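Local coordinates for tryptophan decarboxylase 1 (Oryza sativa subsp. japonica, PDB 6KHP) that catalyses the pyridoxal 5'-phosphate-dependent decarboxylation of L-tryptophan to tryptamine, and of 5-hydroxy-L-tryptophan to serotonin, in serotonin biosynthesis, at the interface of chains A and B. Residues are numbered along the deposited sequence; one frame, centred on the assembly and turned at random. Chains: chain A/B, Tryptophan decarboxylase 1.

Contact 1: the interface of chains A and B. Residues chain A 71, 75, 77, 80, 83; chain B 390-391, 394-395.
B:Arg394 grips the carboxylate of A:Glu83 side-on in a salt bridge across the homodimer interface. NE of B:Arg394 donates to OE1 of A:Glu83 at 3.0 Å and its terminal NH2 to OE2 of the same A:Glu83 at 2.7 Å. Both oxygens lie close to the guanidinium plane, but the carboxylate is turned 35° from it: OE1 is met on its syn side, though tilted from the carboxylate plane, and OE2 from above that plane. A bend at chi2 (53°) turns the arginine chain towards the acid, while NH1 faces the methyl of A:Ala75. Were B:Arg394 replaced by alanine, the A:Glu83 carboxylate would probably lose its cationic mate and be freer to turn.

Water 1 joins OE1 of A:Glu83 to the indole NE1 of B:Trp390, giving that oxygen a second link to chain B.

Among the uncharged hydrogen bonds, the hydroxyls OG1 of A:Thr80 and OG1 of B:Thr395 meet at 2.7 Å. The B:Thr395 hydroxyl donates to the carbonyl of B:Met391, one turn back, which suggests that it accepts from A:Thr80. The backbone N of A:Ala75 donates to the carbonyl O of B:Thr395 at 2.8 Å.

Apolar contacts flank these bonds. A:Thr80 CG2 rests on B:Met391 CG at 3.5 Å, B:Met391 SD reaches the rim of the A:Phe77 ring, and A:Glu83 CB lies at the indole edge.

Helix 77-88 of chain A and its preceding loop thus sit against the first turns of the long helix 386-420 of chain B.

Contact 2: the interface of chains A and B. Residues chain A 352-353, 355, 374, 377-378; chain B 216, 219, 223.
B:Lys219 swings CG away from its backbone N (chi1 163°) and, with the rest of its chain extended, reaches from helix 215-223 across to chain A, where its terminal amine NZ meets backbone carbonyls. B:Leu223, one turn further along the same helix, has CG beside its own backbone N (chi1 -61°), which turns its side chain toward chain A. The contact belongs to the dimer interface of a group II pyridoxal-phosphate decarboxylase.

NZ of B:Lys219 donates to the carbonyl O of A:Leu353 at 2.5 Å, in the carbonyl plane and on a lone pair. NZ of B:Lys219 also donates to the carbonyl O of A:Gln377 at 2.7 Å, nearly along the C=O axis. One terminal amine therefore ties the last residue of helix 346-353 to the loop following the 3-10 helix 373-376. The carbonyls would probably help to stabilise a positive charge on NZ, particularly that of A:Leu353, at the carboxyl end of a helix. The methyl CG2 of A:Thr355 packs across the lysine chain, 3.8 Å from CD of B:Lys219, the two side chains crossing at about a right angle.

A:Lys374 supports this threonine from within chain A. NZ of A:Lys374 donates to the A:Thr355 carbonyl O from above the carbonyl plane and to OG1 of A:Thr355 at 2.9 Å.

Methyl CD2 of B:Leu223 meets CD2 of A:Leu353 at 3.9 Å, and its CD1 lies against CG1 of A:Val378. Water 2 extends the polar contacts, linking the carbonyl O of A:Val378 to both the carbonyl O and the hydroxyl OG1 of B:Thr216.

Contact 1: the interface of chains A and B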
loop_
_atom_site.group_PDB
_atom_site.type_symbol
_atom_site.label_atom_id
_atom_site.label_comp_id
_atom_site.label_asym_id
_atom_site.label_seq_id
_atom_site.Cartn_x
_atom_site.Cartn_y
_atom_site.Cartn_z
ATOM N N PRO A 71 5.097 -1.012 7.024
ATOM C CA PRO A 71 5.001 -2.466 6.803
ATOM C C PRO A 71 5.916 -3.224 7.743
ATOM O O PRO A 71 6.995 -2.751 8.114
ATOM C CB PRO A 71 5.453 -2.645 5.350
ATOM C CG PRO A 71 6.397 -1.456 5.108
ATOM C CD PRO A 71 5.790 -0.319 5.917
ATOM N N ALA A 75 10.088 -4.920 1.068
ATOM C CA ALA A 75 9.544 -4.938 -0.272
ATOM C C ALA A 75 10.656 -4.597 -1.250
ATOM O O ALA A 75 11.586 -3.862 -0.901
ATOM C CB ALA A 75 8.375 -3.954 -0.434
ATOM N N PHE A 77 12.793 -2.728 -3.963
ATOM C CA PHE A 77 12.893 -1.279 -4.141
ATOM C C PHE A 77 12.045 -0.799 -5.312
ATOM O O PHE A 77 11.578 0.348 -5.308
ATOM C CB PHE A 77 14.356 -0.848 -4.322
ATOM C CG PHE A 77 14.551 0.648 -4.237
ATOM C CD1 PHE A 77 14.313 1.320 -3.057
ATOM C CD2 PHE A 77 14.958 1.378 -5.344
ATOM C CE1 PHE A 77 14.478 2.697 -2.971
ATOM C CE2 PHE A 77 15.132 2.763 -5.262
ATOM C CZ PHE A 77 14.880 3.415 -4.079
ATOM N N THR A 80 8.919 0.492 -3.864
ATOM C CA THR A 80 9.116 1.847 -3.345
ATOM C C THR A 80 9.093 2.878 -4.468
ATOM O O THR A 80 8.408 3.902 -4.373
ATOM C CB THR A 80 10.439 1.927 -2.576
ATOM O OG1 THR A 80 10.460 0.933 -1.543
ATOM C CG2 THR A 80 10.619 3.295 -1.960
ATOM N N GLU A 83 5.529 3.394 -5.733
ATOM C CA GLU A 83 4.741 4.274 -4.881
ATOM C C GLU A 83 5.227 5.721 -4.975
ATOM O O GLU A 83 4.421 6.652 -4.888
ATOM C CB GLU A 83 4.767 3.753 -3.445
ATOM C CG GLU A 83 4.015 2.435 -3.310
ATOM C CD GLU A 83 4.067 1.845 -1.919
ATOM O OE1 GLU A 83 4.737 2.434 -1.052
ATOM O OE2 GLU A 83 3.440 0.785 -1.691
ATOM N N TRP B 390 10.934 7.703 4.709
ATOM C CA TRP B 390 9.856 6.834 4.254
ATOM C C TRP B 390 10.413 5.653 3.467
ATOM O O TRP B 390 10.043 4.500 3.722
ATOM C CB TRP B 390 8.852 7.634 3.408
ATOM C CG TRP B 390 7.936 6.753 2.607
ATOM C CD1 TRP B 390 6.894 6.008 3.091
ATOM C CD2 TRP B 390 7.990 6.499 1.192
ATOM N NE1 TRP B 390 6.307 5.298 2.068
ATOM C CE2 TRP B 390 6.949 5.585 0.892
ATOM C CE3 TRP B 390 8.812 6.951 0.155
ATOM C CZ2 TRP B 390 6.705 5.114 -0.415
ATOM C CZ3 TRP B 390 8.580 6.483 -1.144
ATOM C CH2 TRP B 390 7.527 5.572 -1.417
ATOM N N MET B 391 11.328 5.918 2.520
ATOM C CA MET B 391 11.887 4.839 1.703
ATOM C C MET B 391 12.602 3.804 2.556
ATOM O O MET B 391 12.559 2.605 2.255
ATOM C CB MET B 391 12.852 5.398 0.658
ATOM C CG MET B 391 12.179 6.091 -0.493
ATOM S SD MET B 391 13.318 6.232 -1.885
ATOM C CE MET B 391 12.261 6.977 -3.128
ATOM N N ARG B 394 9.686 1.840 4.162
ATOM C CA ARG B 394 8.854 1.127 3.207
ATOM C C ARG B 394 9.621 -0.016 2.546
ATOM O O ARG B 394 9.063 -1.096 2.331
ATOM C CB ARG B 394 8.317 2.102 2.160
ATOM C CG ARG B 394 7.500 1.454 1.054
ATOM C CD ARG B 394 6.365 0.579 1.622
ATOM N NE ARG B 394 5.475 0.074 0.579
ATOM C CZ ARG B 394 5.195 -1.208 0.369
ATOM N NH1 ARG B 394 5.728 -2.153 1.131
ATOM N NH2 ARG B 394 4.377 -1.541 -0.619
ATOM N N THR B 395 10.897 0.203 2.222
ATOM C CA THR B 395 11.690 -0.833 1.567
ATOM C C THR B 395 12.057 -1.954 2.531
ATOM O O THR B 395 11.985 -3.131 2.168
ATOM C CB THR B 395 12.962 -0.226 0.959
ATOM O OG1 THR B 395 12.615 0.898 0.142
ATOM C CG2 THR B 395 13.709 -1.252 0.118
HETATM O O HOH W 1 4.219 3.116 1.413
#

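Contact 2: the interface of chains A and B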
loop_
_atom_site.group_PDB
_atom_site.type_symbol
_atom_site.label_atom_id
_atom_site.label_comp_id
_atom_site.label_asym_id
_atom_site.label_seq_id
_atom_site.Cartn_x
_atom_site.Cartn_y
_atom_site.Cartn_z
ATOM N N SER A 352 30.478 33.084 20.837
ATOM C CA SER A 352 29.138 32.672 21.251
ATOM C C SER A 352 28.824 31.211 20.937
ATOM O O SER A 352 28.032 30.592 21.658
ATOM C CB SER A 352 28.081 33.552 20.575
ATOM O OG SER A 352 28.255 34.917 20.922
ATOM N N LEU A 353 29.422 30.631 19.894
ATOM C CA LEU A 353 28.945 29.337 19.389
ATOM C C LEU A 353 29.818 28.150 19.761
ATOM O O LEU A 353 29.369 27.006 19.613
ATOM C CB LEU A 353 28.828 29.361 17.856
ATOM C CG LEU A 353 27.928 30.450 17.284
ATOM C CD1 LEU A 353 28.001 30.460 15.761
ATOM C CD2 LEU A 353 26.504 30.258 17.801
ATOM N N THR A 355 31.957 25.193 21.591
ATOM C CA THR A 355 31.956 24.308 22.735
ATOM C C THR A 355 33.287 23.573 22.743
ATOM O O THR A 355 34.052 23.624 21.763
ATOM C CB THR A 355 30.775 23.331 22.691
ATOM O OG1 THR A 355 30.918 22.464 21.562
ATOM C CG2 THR A 355 29.464 24.088 22.557
ATOM N N LYS A 374 31.610 23.149 13.678
ATOM C CA LYS A 374 30.591 23.164 14.722
ATOM C C LYS A 374 30.589 24.486 15.482
ATOM O O LYS A 374 29.545 24.892 16.005
ATOM C CB LYS A 374 30.802 22.005 15.689
ATOM C CG LYS A 374 32.096 22.054 16.499
ATOM C CD LYS A 374 32.014 21.044 17.653
ATOM C CE LYS A 374 33.205 21.149 18.586
ATOM N NZ LYS A 374 33.020 22.295 19.511
ATOM N N GLN A 377 28.115 27.329 13.807
ATOM C CA GLN A 377 26.745 26.951 13.479
ATOM C C GLN A 377 26.023 26.636 14.776
ATOM O O GLN A 377 26.621 26.645 15.855
ATOM C CB GLN A 377 26.719 25.754 12.513
ATOM C CG GLN A 377 27.341 24.503 13.099
ATOM C CD GLN A 377 27.249 23.292 12.191
ATOM O OE1 GLN A 377 27.311 23.403 10.965
ATOM N NE2 GLN A 377 27.113 22.118 12.795
ATOM N N VAL A 378 24.726 26.342 14.662
ATOM C CA VAL A 378 23.945 25.961 15.833
ATOM C C VAL A 378 24.320 24.558 16.301
ATOM O O VAL A 378 24.568 24.329 17.490
ATOM C CB VAL A 378 22.434 26.069 15.538
ATOM C CG1 VAL A 378 21.620 25.521 16.711
ATOM C CG2 VAL A 378 22.049 27.511 15.278
ATOM N N THR B 216 26.052 20.756 23.692
ATOM C CA THR B 216 25.295 21.579 22.757
ATOM C C THR B 216 23.943 21.983 23.329
ATOM O O THR B 216 23.342 22.945 22.842
ATOM C CB THR B 216 25.102 20.853 21.419
ATOM O OG1 THR B 216 24.771 21.807 20.398
ATOM C CG2 THR B 216 23.979 19.816 21.517
ATOM N N LYS B 219 24.675 25.151 25.297
ATOM C CA LYS B 219 24.827 26.179 24.270
ATOM C C LYS B 219 23.471 26.618 23.727
ATOM O O LYS B 219 23.214 27.821 23.573
ATOM C CB LYS B 219 25.725 25.671 23.137
ATOM C CG LYS B 219 25.640 26.464 21.814
ATOM C CD LYS B 219 26.571 25.834 20.756
ATOM C CE LYS B 219 26.268 26.293 19.340
ATOM N NZ LYS B 219 27.426 26.071 18.413
ATOM N N LEU B 223 21.857 30.298 23.509
ATOM C CA LEU B 223 21.340 30.878 22.266
ATOM C C LEU B 223 19.937 31.433 22.464
ATOM O O LEU B 223 19.602 32.504 21.943
ATOM C CB LEU B 223 21.327 29.839 21.138
ATOM C CG LEU B 223 22.657 29.208 20.708
ATOM C CD1 LEU B 223 22.473 28.372 19.462
ATOM C CD2 LEU B 223 23.712 30.270 20.486
HETATM O O HOH W 2 23.338 24.409 20.263
#

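Contact 1 and contact 2 have C-alpha centres about 37 Å apart, share no residues or secondary-structure elements, and join the same two chains. The two-fold axis gives each a twin with the chains exchanged, so the homodimer is fastened at widely separated places. They differ in character: contact 1 pairs charged and hydroxyl side chains, whereas contact 2 relies largely on a lysine bound to backbone carbonyls. The centre of contact 2 is about 12 Å from the catalytic A:Tyr359 and that of contact 1 about 32 Å; contact 2 may therefore help position the active-site surroundings, while contact 1 more probably serves dimer assembly.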